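Long-range contacts in 35 kDa hemin binding protein (Porphyromonas gingivalis, PDB 5Y1A), which probably binds hemin and, as a virulence-associated cargo of the type IX secretion system, joins a thioredoxin domain to immunoglobulin-like beta-sandwich architecture: residues N37-V42 / H261-A266; P89-L94 / L209-T214; C161-T166 / K233-D238; L180-L185 / V247-H252. One frame throughout, in Å; residues are numbered along the deposited sequence. Where two conformers were deposited one is given.

Contact 1 (N37-V42 / H261-A266)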
loop_
_atom_site.group_PDB
_atom_site.type_symbol
_atom_site.label_atom_id
_atom_site.label_comp_id
_atom_site.label_asym_id
_atom_site.label_seq_id
_atom_site.Cartn_x
_atom_site.Cartn_y
_atom_site.Cartn_z
ATOM N N ASN A 37 -3.710 -8.936 14.484
ATOM C CA ASN A 37 -4.276 -8.825 13.132
ATOM C C ASN A 37 -3.515 -9.789 12.240
ATOM O O ASN A 37 -2.337 -10.020 12.468
ATOM C CB ASN A 37 -4.117 -7.411 12.577
ATOM C CG ASN A 37 -4.856 -6.381 13.414
ATOM O OD1 ASN A 37 -5.968 -6.640 13.864
ATOM N ND2 ASN A 37 -4.242 -5.236 13.642
ATOM N N VAL A 38 -4.202 -10.318 11.233
ATOM C CA VAL A 38 -3.662 -11.346 10.360
ATOM C C VAL A 38 -3.409 -10.734 8.997
ATOM O O VAL A 38 -4.263 -10.044 8.468
ATOM C CB VAL A 38 -4.634 -12.542 10.250
ATOM C CG1 VAL A 38 -4.283 -13.420 8.991
ATOM C CG2 VAL A 38 -4.541 -13.407 11.486
ATOM N N VAL A 39 -2.219 -10.981 8.452
ATOM C CA VAL A 39 -1.874 -10.613 7.074
ATOM C C VAL A 39 -1.931 -11.854 6.187
ATOM O O VAL A 39 -1.425 -12.910 6.555
ATOM C CB VAL A 39 -0.433 -9.988 7.030
ATOM C CG1 VAL A 39 0.051 -9.777 5.586
ATOM C CG2 VAL A 39 -0.399 -8.682 7.821
ATOM N N LEU A 40 -2.573 -11.729 5.029
ATOM C CA LEU A 40 -2.546 -12.784 4.013
ATOM C C LEU A 40 -1.750 -12.230 2.851
ATOM O O LEU A 40 -1.961 -11.073 2.473
ATOM C CB LEU A 40 -3.970 -13.143 3.558
ATOM C CG LEU A 40 -4.978 -13.518 4.665
ATOM C CD1 LEU A 40 -6.309 -13.948 4.032
ATOM C CD2 LEU A 40 -4.406 -14.634 5.548
ATOM N N GLU A 41 -0.789 -13.009 2.342
ATOM C CA GLU A 41 -0.101 -12.676 1.077
ATOM C C GLU A 41 -0.531 -13.702 0.051
ATOM O O GLU A 41 -0.285 -14.891 0.220
ATOM C CB GLU A 41 1.438 -12.615 1.279
ATOM C CG GLU A 41 1.803 -11.404 2.164
ATOM C CD GLU A 41 3.241 -11.426 2.636
ATOM O OE1 GLU A 41 3.592 -12.408 3.313
ATOM O OE2 GLU A 41 4.004 -10.477 2.322
ATOM N N VAL A 42 -1.236 -13.229 -0.984
ATOM C CA VAL A 42 -1.763 -14.089 -2.031
ATOM C C VAL A 42 -0.967 -13.924 -3.319
ATOM O O VAL A 42 -0.698 -12.800 -3.771
ATOM C CB VAL A 42 -3.224 -13.744 -2.351
ATOM C CG1 VAL A 42 -3.816 -14.794 -3.373
ATOM C CG2 VAL A 42 -4.013 -13.634 -1.038
ATOM N N HIS A 261 10.056 -17.000 10.192
ATOM C CA HIS A 261 10.064 -15.790 9.370
ATOM C C HIS A 261 8.633 -15.200 9.406
ATOM O O HIS A 261 8.177 -14.533 8.450
ATOM C CB HIS A 261 10.509 -16.144 7.935
ATOM C CG HIS A 261 9.946 -17.452 7.451
ATOM N ND1 HIS A 261 10.649 -18.642 7.520
ATOM C CD2 HIS A 261 8.728 -17.765 6.944
ATOM C CE1 HIS A 261 9.887 -19.626 7.057
ATOM N NE2 HIS A 261 8.712 -19.125 6.720
ATOM N N SER A 262 7.929 -15.431 10.519
ATOM C CA SER A 262 6.495 -15.072 10.591
ATOM C C SER A 262 6.260 -13.576 10.784
ATOM O O SER A 262 7.127 -12.842 11.300
ATOM C CB SER A 262 5.770 -15.873 11.700
ATOM O OG SER A 262 6.265 -15.516 12.989
ATOM N N ILE A 263 5.082 -13.144 10.361
ATOM C CA ILE A 263 4.596 -11.798 10.630
ATOM C C ILE A 263 3.992 -11.822 12.036
ATOM O O ILE A 263 3.147 -12.676 12.356
ATOM C CB ILE A 263 3.566 -11.365 9.569
ATOM C CG1 ILE A 263 4.194 -11.470 8.157
ATOM C CG2 ILE A 263 3.058 -9.955 9.896
ATOM C CD1 ILE A 263 3.256 -11.037 6.990
ATOM N N ILE A 264 4.456 -10.885 12.860
ATOM C CA ILE A 264 4.133 -10.860 14.264
ATOM C C ILE A 264 2.815 -10.075 14.475
ATOM O O ILE A 264 1.901 -10.555 15.180
ATOM C CB ILE A 264 5.293 -10.250 15.056
ATOM C CG1 ILE A 264 6.542 -11.135 14.927
ATOM C CG2 ILE A 264 4.917 -10.096 16.553
ATOM C CD1 ILE A 264 7.875 -10.370 15.200
ATOM N N ASN A 265 2.744 -8.861 13.928
ATOM C CA ASN A 265 1.474 -8.138 13.908
ATOM C C ASN A 265 1.467 -7.093 12.805
ATOM O O ASN A 265 2.493 -6.846 12.163
ATOM C CB ASN A 265 1.186 -7.482 15.260
ATOM C CG ASN A 265 -0.303 -7.457 15.596
ATOM O OD1 ASN A 265 -1.178 -7.719 14.747
ATOM N ND2 ASN A 265 -0.599 -7.139 16.841
ATOM N N ALA A 266 0.303 -6.497 12.571
ATOM C CA ALA A 266 0.134 -5.595 11.424
ATOM C C ALA A 266 -0.852 -4.492 11.788
ATOM O O ALA A 266 -1.658 -4.650 12.710
ATOM C CB ALA A 266 -0.423 -6.367 10.275
#
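The interface between the thioredoxin domain and the beta-sandwich brings strand 38-42 against 263-266, an outer strand of its sheet; the two run steeply across each other at 111°, packed through side chains instead of being paired. The polar grip lies at N37. Its backbone N-H points almost straight (169°) at N265 OD1, 2.8 Å from N37 N, and meets a lone pair in the plane of that carbonyl. OD1 also takes a weak bond from the backbone N of A266, while ND2 of N265 binds the backbone oxygens of K35 and A145, so both ends of the amide are held and its flip is set. N37 ND2 in turn donates a nearly straight (174°) hydrogen bond of 2.8 Å to A266 O, from above the plane of the A266 carbonyl. Deeper in, V39 CG2 presses tightly on A266 CB at 3.4 Å, and V39 CG1 meets I263 CD1, the tip of that side chain, at 3.7 Å. I264 and N265 form a classic beta bulge opposite V251 within strand 263-270. Beside I263, E41 OE2 forms a salt bridge with R114 and a hydrogen bond with Y183 OH, and F250 of strand 245-252 touches E41, I263 and A266.

Contact 2 (P89-L94 / L209-T214)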
loop_
_atom_site.group_PDB
_atom_site.type_symbol
_atom_site.label_atom_id
_atom_site.label_comp_id
_atom_site.label_asym_id
_atom_site.label_seq_id
_atom_site.Cartn_x
_atom_site.Cartn_y
_atom_site.Cartn_z
ATOM N N PRO A 89 8.270 -3.191 -11.136
ATOM C CA PRO A 89 9.205 -4.315 -10.970
ATOM C C PRO A 89 9.567 -4.639 -9.527
ATOM O O PRO A 89 9.937 -5.781 -9.257
ATOM C CB PRO A 89 10.455 -3.867 -11.754
ATOM C CG PRO A 89 9.997 -2.756 -12.635
ATOM C CD PRO A 89 8.844 -2.096 -11.932
ATOM N N ARG A 90 9.411 -3.699 -8.590
ATOM C CA ARG A 90 9.742 -4.020 -7.197
ATOM C C ARG A 90 8.725 -5.030 -6.637
ATOM O O ARG A 90 9.030 -5.747 -5.685
ATOM C CB ARG A 90 9.810 -2.761 -6.334
ATOM C CG ARG A 90 11.009 -1.842 -6.686
ATOM C CD ARG A 90 11.044 -0.536 -5.882
ATOM N NE ARG A 90 10.715 -0.773 -4.478
ATOM C CZ ARG A 90 11.551 -1.221 -3.539
ATOM N NH1 ARG A 90 12.839 -1.470 -3.810
ATOM N NH2 ARG A 90 11.073 -1.421 -2.310
ATOM N N VAL A 91 7.532 -5.068 -7.229
ATOM C CA VAL A 91 6.541 -6.115 -6.905
ATOM C C VAL A 91 7.072 -7.514 -7.311
ATOM O O VAL A 91 6.946 -8.479 -6.550
ATOM C CB VAL A 91 5.125 -5.834 -7.522
ATOM C CG1 VAL A 91 4.163 -7.001 -7.231
ATOM C CG2 VAL A 91 4.526 -4.505 -7.008
ATOM N N GLY A 92 7.695 -7.624 -8.495
ATOM C CA GLY A 92 8.418 -8.855 -8.856
ATOM C C GLY A 92 9.507 -9.229 -7.859
ATOM O O GLY A 92 9.665 -10.413 -7.505
ATOM N N GLN A 93 10.252 -8.226 -7.396
ATOM C CA GLN A 93 11.318 -8.440 -6.404
ATOM C C GLN A 93 10.754 -8.970 -5.102
ATOM O O GLN A 93 11.346 -9.870 -4.472
ATOM C CB GLN A 93 12.101 -7.150 -6.131
ATOM C CG GLN A 93 13.058 -6.738 -7.245
ATOM C CD GLN A 93 13.978 -7.860 -7.679
ATOM O OE1 GLN A 93 14.742 -8.408 -6.874
ATOM N NE2 GLN A 93 13.928 -8.194 -8.961
ATOM N N LEU A 94 9.612 -8.403 -4.689
ATOM C CA LEU A 94 8.917 -8.884 -3.480
ATOM C C LEU A 94 8.523 -10.365 -3.645
ATOM O O LEU A 94 8.765 -11.183 -2.733
ATOM C CB LEU A 94 7.682 -8.038 -3.204
ATOM C CG LEU A 94 6.820 -8.514 -2.027
ATOM C CD1 LEU A 94 7.551 -8.381 -0.698
ATOM C CD2 LEU A 94 5.506 -7.699 -2.008
ATOM N N LEU A 209 1.259 -2.474 -4.877
ATOM C CA LEU A 209 1.962 -1.738 -5.942
ATOM C C LEU A 209 3.259 -1.098 -5.508
ATOM O O LEU A 209 4.095 -0.738 -6.388
ATOM C CB LEU A 209 1.074 -0.646 -6.567
ATOM C CG LEU A 209 -0.209 -1.206 -7.194
ATOM C CD1 LEU A 209 -0.956 -0.021 -7.853
ATOM C CD2 LEU A 209 0.032 -2.353 -8.204
ATOM N N MET A 210 3.401 -0.891 -4.196
ATOM C CA MET A 210 4.636 -0.341 -3.633
ATOM C C MET A 210 5.037 -1.045 -2.348
ATOM O O MET A 210 4.181 -1.457 -1.555
ATOM C CB MET A 210 4.530 1.179 -3.349
ATOM C CG MET A 210 4.021 2.035 -4.514
ATOM S SD MET A 210 3.873 3.831 -4.087
ATOM C CE MET A 210 5.582 4.262 -3.830
ATOM N N ILE A 211 6.344 -1.140 -2.138
ATOM C CA ILE A 211 6.926 -1.621 -0.884
ATOM C C ILE A 211 7.833 -0.484 -0.410
ATOM O O ILE A 211 8.765 -0.073 -1.124
ATOM C CB ILE A 211 7.745 -2.956 -1.059
ATOM C CG1 ILE A 211 6.885 -4.053 -1.753
ATOM C CG2 ILE A 211 8.267 -3.445 0.312
ATOM C CD1 ILE A 211 6.952 -4.108 -3.295
ATOM N N LEU A 212 7.561 0.011 0.792
ATOM C CA LEU A 212 8.174 1.258 1.254
ATOM C C LEU A 212 9.611 1.152 1.762
ATOM O O LEU A 212 10.303 2.179 1.870
ATOM C CB LEU A 212 7.282 1.911 2.291
ATOM C CG LEU A 212 5.877 2.259 1.764
ATOM C CD1 LEU A 212 5.122 3.062 2.818
ATOM C CD2 LEU A 212 5.898 3.022 0.409
ATOM N N SER A 213 10.052 -0.065 2.074
ATOM C CA SER A 213 11.466 -0.312 2.428
ATOM C C SER A 213 12.282 -0.626 1.177
ATOM O O SER A 213 11.906 -1.510 0.405
ATOM C CB SER A 213 11.537 -1.482 3.401
ATOM O OG SER A 213 10.724 -2.554 2.944
ATOM N N THR A 214 13.390 0.098 0.966
ATOM C CA THR A 214 14.277 -0.167 -0.184
ATOM C C THR A 214 14.478 -1.676 -0.410
ATOM O O THR A 214 14.280 -2.192 -1.517
ATOM C CB THR A 214 15.613 0.551 0.002
ATOM O OG1 THR A 214 15.374 1.973 -0.097
ATOM C CG2 THR A 214 16.604 0.112 -1.075
HETATM O O HOH W 1 7.986 0.017 -4.284
#
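Helix 89-94 lies across strand 209-211 at 60°, the two axes approaching to 7.7 Å, with V91 and L209 bringing the backbones nearest. The carbonyl oxygens of I211, at the strand's end, and of S213 and T214, in the following loop, converge on R90. The arginine leaves the helix extended, then bends at chi3 (42°), which brings the edge of its guanidinium to all three. R90 NH1 donates to T214 O at 2.8 Å, nearly in the guanidinium plane and on a lone pair of that oxygen. R90 NH2 is shared: it reaches S213 O at 2.8 Å and I211 O at 2.9 Å, in both cases from above the carbonyl plane. A water accepts from R90 NE and, 2.9 Å away, from I211 N. The carbonyl oxygens, with their partial negative charge, would be expected to stabilise the guanidinium charge. Below this polar rim I211 makes the apolar contact. I211 CG1 touches L94 CD2 at 3.9 Å, and I211 CD1 slips in against the helix backbone, 3.6 Å from R90 O. V91 CG2 rests on L209 O at 3.8 Å. The helix thus meets the end strand 207-220 of the sandwich sheet, where Y183 of strand 179-186 touches both L94 and I211.

Contact 3 (C161-T166 / K233-D238)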
loop_
_atom_site.group_PDB
_atom_site.type_symbol
_atom_site.label_atom_id
_atom_site.label_comp_id
_atom_site.label_asym_id
_atom_site.label_seq_id
_atom_site.Cartn_x
_atom_site.Cartn_y
_atom_site.Cartn_z
ATOM N N CYS A 161 3.044 11.490 -0.092
ATOM C CA CYS A 161 2.238 11.102 1.043
ATOM C C CYS A 161 3.221 10.761 2.157
ATOM O O CYS A 161 4.413 10.588 1.915
ATOM C CB CYS A 161 1.407 9.864 0.698
ATOM S SG CYS A 161 0.232 10.141 -0.628
ATOM N N THR A 162 2.735 10.675 3.382
ATOM C CA THR A 162 3.584 10.247 4.491
ATOM C C THR A 162 2.890 9.133 5.285
ATOM O O THR A 162 1.662 9.021 5.296
ATOM C CB THR A 162 3.946 11.432 5.441
ATOM O OG1 THR A 162 2.817 11.725 6.281
ATOM C CG2 THR A 162 4.341 12.684 4.624
ATOM N N ALA A 163 3.699 8.325 5.956
ATOM C CA ALA A 163 3.190 7.250 6.794
ATOM C C ALA A 163 4.113 7.173 7.998
ATOM O O ALA A 163 5.333 7.027 7.863
ATOM C CB ALA A 163 3.167 5.925 6.023
ATOM N N THR A 164 3.533 7.330 9.179
ATOM C CA THR A 164 4.301 7.214 10.405
ATOM C C THR A 164 3.820 5.952 11.118
ATOM O O THR A 164 2.623 5.810 11.410
ATOM C CB THR A 164 4.112 8.454 11.292
ATOM O OG1 THR A 164 4.514 9.605 10.550
ATOM C CG2 THR A 164 4.976 8.344 12.536
ATOM N N PHE A 165 4.759 5.029 11.356
ATOM C CA PHE A 165 4.468 3.744 11.969
ATOM C C PHE A 165 5.059 3.778 13.345
ATOM O O PHE A 165 6.262 3.979 13.498
ATOM C CB PHE A 165 5.121 2.593 11.193
ATOM C CG PHE A 165 4.839 2.631 9.729
ATOM C CD1 PHE A 165 3.541 2.522 9.276
ATOM C CD2 PHE A 165 5.855 2.867 8.805
ATOM C CE1 PHE A 165 3.257 2.567 7.916
ATOM C CE2 PHE A 165 5.567 2.910 7.430
ATOM C CZ PHE A 165 4.259 2.776 7.000
ATOM N N THR A 166 4.208 3.624 14.343
ATOM C CA THR A 166 4.659 3.656 15.726
ATOM C C THR A 166 4.121 2.415 16.394
ATOM O O THR A 166 2.999 1.993 16.132
ATOM C CB THR A 166 4.128 4.909 16.487
ATOM O OG1 THR A 166 2.698 4.933 16.415
ATOM C CG2 THR A 166 4.705 6.210 15.875
ATOM N N LYS A 233 7.891 7.296 6.753
ATOM C CA LYS A 233 8.193 7.256 5.315
ATOM C C LYS A 233 7.515 8.442 4.619
ATOM O O LYS A 233 6.444 8.887 5.023
ATOM C CB LYS A 233 7.679 5.954 4.682
ATOM C CG LYS A 233 8.338 4.690 5.246
ATOM C CD LYS A 233 9.736 4.515 4.669
ATOM C CE LYS A 233 10.343 3.141 5.121
ATOM N NZ LYS A 233 11.693 3.002 4.491
ATOM N N GLU A 234 8.141 8.931 3.557
ATOM C CA GLU A 234 7.573 10.005 2.749
ATOM C C GLU A 234 7.792 9.635 1.288
ATOM O O GLU A 234 8.945 9.642 0.813
ATOM C CB GLU A 234 8.245 11.338 3.118
ATOM C CG GLU A 234 7.843 12.509 2.250
ATOM C CD GLU A 234 8.589 13.791 2.591
ATOM O OE1 GLU A 234 9.469 14.201 1.799
ATOM O OE2 GLU A 234 8.297 14.381 3.648
ATOM N N PHE A 235 6.692 9.328 0.583
ATOM C CA PHE A 235 6.731 8.684 -0.743
ATOM C C PHE A 235 5.720 9.276 -1.732
ATOM O O PHE A 235 4.582 9.556 -1.369
ATOM C CB PHE A 235 6.442 7.164 -0.588
ATOM C CG PHE A 235 5.134 6.858 0.145
ATOM C CD1 PHE A 235 3.970 6.546 -0.562
ATOM C CD2 PHE A 235 5.079 6.890 1.546
ATOM C CE1 PHE A 235 2.758 6.300 0.100
ATOM C CE2 PHE A 235 3.869 6.642 2.235
ATOM C CZ PHE A 235 2.704 6.341 1.519
ATOM N N LYS A 236 6.149 9.435 -2.983
ATOM C CA LYS A 236 5.265 9.779 -4.104
ATOM C C LYS A 236 4.633 8.501 -4.672
ATOM O O LYS A 236 5.350 7.540 -4.961
ATOM C CB LYS A 236 6.097 10.450 -5.198
ATOM C CG LYS A 236 5.386 10.708 -6.534
ATOM C CD LYS A 236 6.277 11.519 -7.506
ATOM C CE LYS A 236 7.200 12.503 -6.766
ATOM N NZ LYS A 236 7.776 13.635 -7.583
ATOM N N LEU A 237 3.318 8.486 -4.866
ATOM C CA LEU A 237 2.673 7.286 -5.450
ATOM C C LEU A 237 3.299 6.983 -6.823
ATOM O O LEU A 237 3.501 7.893 -7.628
ATOM C CB LEU A 237 1.167 7.440 -5.582
ATOM C CG LEU A 237 0.380 7.618 -4.269
ATOM C CD1 LEU A 237 -1.118 7.611 -4.567
ATOM C CD2 LEU A 237 0.696 6.516 -3.261
ATOM N N ASP A 238 3.639 5.712 -7.034
ATOM C CA ASP A 238 4.322 5.226 -8.237
ATOM C C ASP A 238 3.364 5.109 -9.439
ATOM O O ASP A 238 3.131 4.017 -9.958
ATOM C CB ASP A 238 4.940 3.852 -7.944
ATOM C CG ASP A 238 6.322 3.918 -7.276
ATOM O OD1 ASP A 238 6.899 5.035 -7.141
ATOM O OD2 ASP A 238 6.851 2.820 -6.919
#
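Antiparallel pairing of strand 161-166 with 233-235 gives a tightly filled inner face and a sparse outer one. Four backbone bonds join the strands, in two hydrogen-bonded pairs, C161 with F235 and A163 with K233. The two shortest, both 2.8 Å, are C161 N to F235 O and K233 N to A163 O, the latter straight (170°) and in the carbonyl plane. On the inner face F235 takes the crowded chi1 position (55°), which lays its ring back over the neighbouring strand. C161 CB then stands over one face of the F235 ring, 4.1 Å from its centroid in a CH-pi contact, with C161 SG oblique to the same ring. A163 CB meets the ring's edge, 3.9 Å from F235 CE2. F165, two residues on from A163, turns its ring edge to K233, with CE2 4.0 Å from K233 CG; the lysine then bends away at chi2, and its NZ makes a salt bridge to D219 and a hydrogen bond to L212 O. Between these segments the outer face is carried by T162 and E234; E234 is exposed, and T162 OG1 hydrogen-bonds to T152 OG1. Strand 145-153 flanks 161-169 on its other side, while inward F165 and F235 meet strand 179-186 across the sandwich core.

Contact 4 (L180-L185 / V247-H252)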
loop_
_atom_site.group_PDB
_atom_site.type_symbol
_atom_site.label_atom_id
_atom_site.label_comp_id
_atom_site.label_asym_id
_atom_site.label_seq_id
_atom_site.Cartn_x
_atom_site.Cartn_y
_atom_site.Cartn_z
ATOM N N LEU A 180 10.332 -4.229 9.764
ATOM C CA LEU A 180 9.046 -3.669 9.368
ATOM C C LEU A 180 8.937 -3.569 7.843
ATOM O O LEU A 180 9.866 -3.080 7.157
ATOM C CB LEU A 180 8.809 -2.304 10.031
ATOM C CG LEU A 180 7.396 -1.807 9.755
ATOM C CD1 LEU A 180 6.616 -1.646 11.015
ATOM C CD2 LEU A 180 7.428 -0.521 8.911
ATOM N N THR A 181 7.830 -4.093 7.316
ATOM C CA THR A 181 7.517 -3.960 5.894
ATOM C C THR A 181 6.216 -3.177 5.764
ATOM O O THR A 181 5.274 -3.390 6.535
ATOM C CB THR A 181 7.428 -5.351 5.212
ATOM O OG1 THR A 181 8.734 -5.947 5.210
ATOM C CG2 THR A 181 6.952 -5.240 3.772
ATOM N N ALA A 182 6.160 -2.274 4.792
ATOM C CA ALA A 182 4.902 -1.575 4.512
ATOM C C ALA A 182 4.614 -1.628 3.009
ATOM O O ALA A 182 5.525 -1.440 2.158
ATOM C CB ALA A 182 4.950 -0.128 5.015
ATOM N N TYR A 183 3.344 -1.859 2.702
ATOM C CA TYR A 183 2.843 -1.895 1.338
ATOM C C TYR A 183 1.847 -0.760 1.102
ATOM O O TYR A 183 1.068 -0.394 2.001
ATOM C CB TYR A 183 2.075 -3.209 1.047
ATOM C CG TYR A 183 2.838 -4.502 1.186
ATOM C CD1 TYR A 183 4.227 -4.567 0.972
ATOM C CD2 TYR A 183 2.149 -5.694 1.464
ATOM C CE1 TYR A 183 4.903 -5.818 1.071
ATOM C CE2 TYR A 183 2.801 -6.914 1.566
ATOM C CZ TYR A 183 4.180 -6.976 1.376
ATOM O OH TYR A 183 4.825 -8.199 1.488
ATOM N N VAL A 184 1.885 -0.209 -0.114
ATOM C CA VAL A 184 0.746 0.561 -0.618
ATOM C C VAL A 184 -0.113 -0.405 -1.458
ATOM O O VAL A 184 0.382 -1.022 -2.407
ATOM C CB VAL A 184 1.173 1.779 -1.459
ATOM C CG1 VAL A 184 -0.099 2.605 -1.828
ATOM C CG2 VAL A 184 2.173 2.672 -0.658
ATOM N N LEU A 185 -1.388 -0.518 -1.085
ATOM C CA LEU A 185 -2.342 -1.481 -1.648
ATOM C C LEU A 185 -3.375 -0.712 -2.443
ATOM O O LEU A 185 -3.859 0.297 -1.971
ATOM C CB LEU A 185 -3.035 -2.280 -0.520
ATOM C CG LEU A 185 -2.052 -3.044 0.384
ATOM C CD1 LEU A 185 -2.804 -3.702 1.553
ATOM C CD2 LEU A 185 -1.297 -4.089 -0.436
ATOM N N VAL A 247 -2.586 1.710 3.217
ATOM C CA VAL A 247 -1.185 1.384 3.576
ATOM C C VAL A 247 -1.265 0.354 4.679
ATOM O O VAL A 247 -1.972 0.545 5.691
ATOM C CB VAL A 247 -0.349 2.592 4.050
ATOM C CG1 VAL A 247 1.074 2.130 4.505
ATOM C CG2 VAL A 247 -0.240 3.622 2.929
ATOM N N LEU A 248 -0.571 -0.748 4.454
ATOM C CA LEU A 248 -0.450 -1.830 5.422
ATOM C C LEU A 248 0.992 -1.841 5.931
ATOM O O LEU A 248 1.945 -1.794 5.125
ATOM C CB LEU A 248 -0.743 -3.160 4.717
ATOM C CG LEU A 248 -0.364 -4.471 5.440
ATOM C CD1 LEU A 248 -1.229 -4.633 6.703
ATOM C CD2 LEU A 248 -0.590 -5.630 4.536
ATOM N N ALA A 249 1.173 -1.941 7.240
ATOM C CA ALA A 249 2.517 -2.140 7.791
ATOM C C ALA A 249 2.489 -3.336 8.700
ATOM O O ALA A 249 1.493 -3.573 9.423
ATOM C CB ALA A 249 2.969 -0.910 8.573
ATOM N N PHE A 250 3.586 -4.096 8.688
ATOM C CA PHE A 250 3.673 -5.212 9.623
ATOM C C PHE A 250 5.076 -5.437 10.182
ATOM O O PHE A 250 6.080 -5.210 9.481
ATOM C CB PHE A 250 3.064 -6.492 9.038
ATOM C CG PHE A 250 3.573 -6.875 7.679
ATOM C CD1 PHE A 250 4.688 -7.723 7.545
ATOM C CD2 PHE A 250 2.900 -6.445 6.535
ATOM C CE1 PHE A 250 5.140 -8.123 6.264
ATOM C CE2 PHE A 250 3.335 -6.829 5.229
ATOM C CZ PHE A 250 4.464 -7.677 5.106
ATOM N N VAL A 251 5.120 -5.842 11.455
ATOM C CA VAL A 251 6.351 -6.243 12.150
ATOM C C VAL A 251 6.535 -7.756 11.971
ATOM O O VAL A 251 5.588 -8.547 12.133
ATOM C CB VAL A 251 6.255 -5.897 13.660
ATOM C CG1 VAL A 251 7.536 -6.283 14.379
ATOM C CG2 VAL A 251 5.958 -4.382 13.867
ATOM N N HIS A 252 7.746 -8.172 11.606
ATOM C CA HIS A 252 7.963 -9.570 11.278
ATOM C C HIS A 252 9.386 -9.993 11.561
ATOM O O HIS A 252 10.297 -9.154 11.627
ATOM C CB HIS A 252 7.600 -9.828 9.796
ATOM C CG HIS A 252 8.379 -8.999 8.802
ATOM N ND1 HIS A 252 9.542 -9.449 8.213
ATOM C CD2 HIS A 252 8.124 -7.786 8.248
ATOM C CE1 HIS A 252 9.983 -8.541 7.352
ATOM N NE2 HIS A 252 9.143 -7.516 7.363
#
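The backbone oxygen of L248 takes one hydrogen bond from the opposite strand, Y183 N to L248 O over 2.8 Å in the carbonyl plane, supplemented by a CA-H...O contact of 3.0 Å from A182 CA to L248 O. T181 O is similarly held by F250 N at 2.8 Å and by the CA of A249. Strands 180-185 and 247-252 are the antiparallel central pair of a four-stranded sheet of the immunoglobulin-like sandwich, and every touching residue is buried. One face carries T181, Y183, L248 and F250. F250 adopts the crowded chi1 position (52°), which tips its ring over T181; T181 CB sits over one ring face, 4.1 Å from the F250 centroid, a CH-pi contact. The same ring turns its edge to the face of Y183, T-shaped, with planes 80° apart and centroids 5.4 Å apart. H252, also in the crowded rotamer (59°), swings its imidazole across so that T181 OG1 meets H252 NE2 at the ring edge, 2.7 Å away, in a hydrogen bond. On the other face A182 CA and A249 CA lie 4.1 Å apart, consistent with their small side chains. Strand 207-220 flanks 179-186 through backbone bonds, and strand 263-270 lies beside 245-252.

From the N terminus, strand 34-44 opens the widest loop, closed 219 residues on by contact 1; the other three contacts all lie within it. Helix 89-102 begins contact 2, strand 161-169 contact 3 and strand 179-186 contact 4. They close in that order at 209-214, 233-238 and 247-252, so each of the three crosses the other two. Contacts 1 and 2 dock the thioredoxin domain onto the two outer strands of one sandwich sheet, their centres about 17 Å apart. Contact 4 pairs that sheet's inner strands and touches contacts 1 and 2. Contact 3 belongs to the other sheet, which packs face to face with this one, and it also touches contact 2.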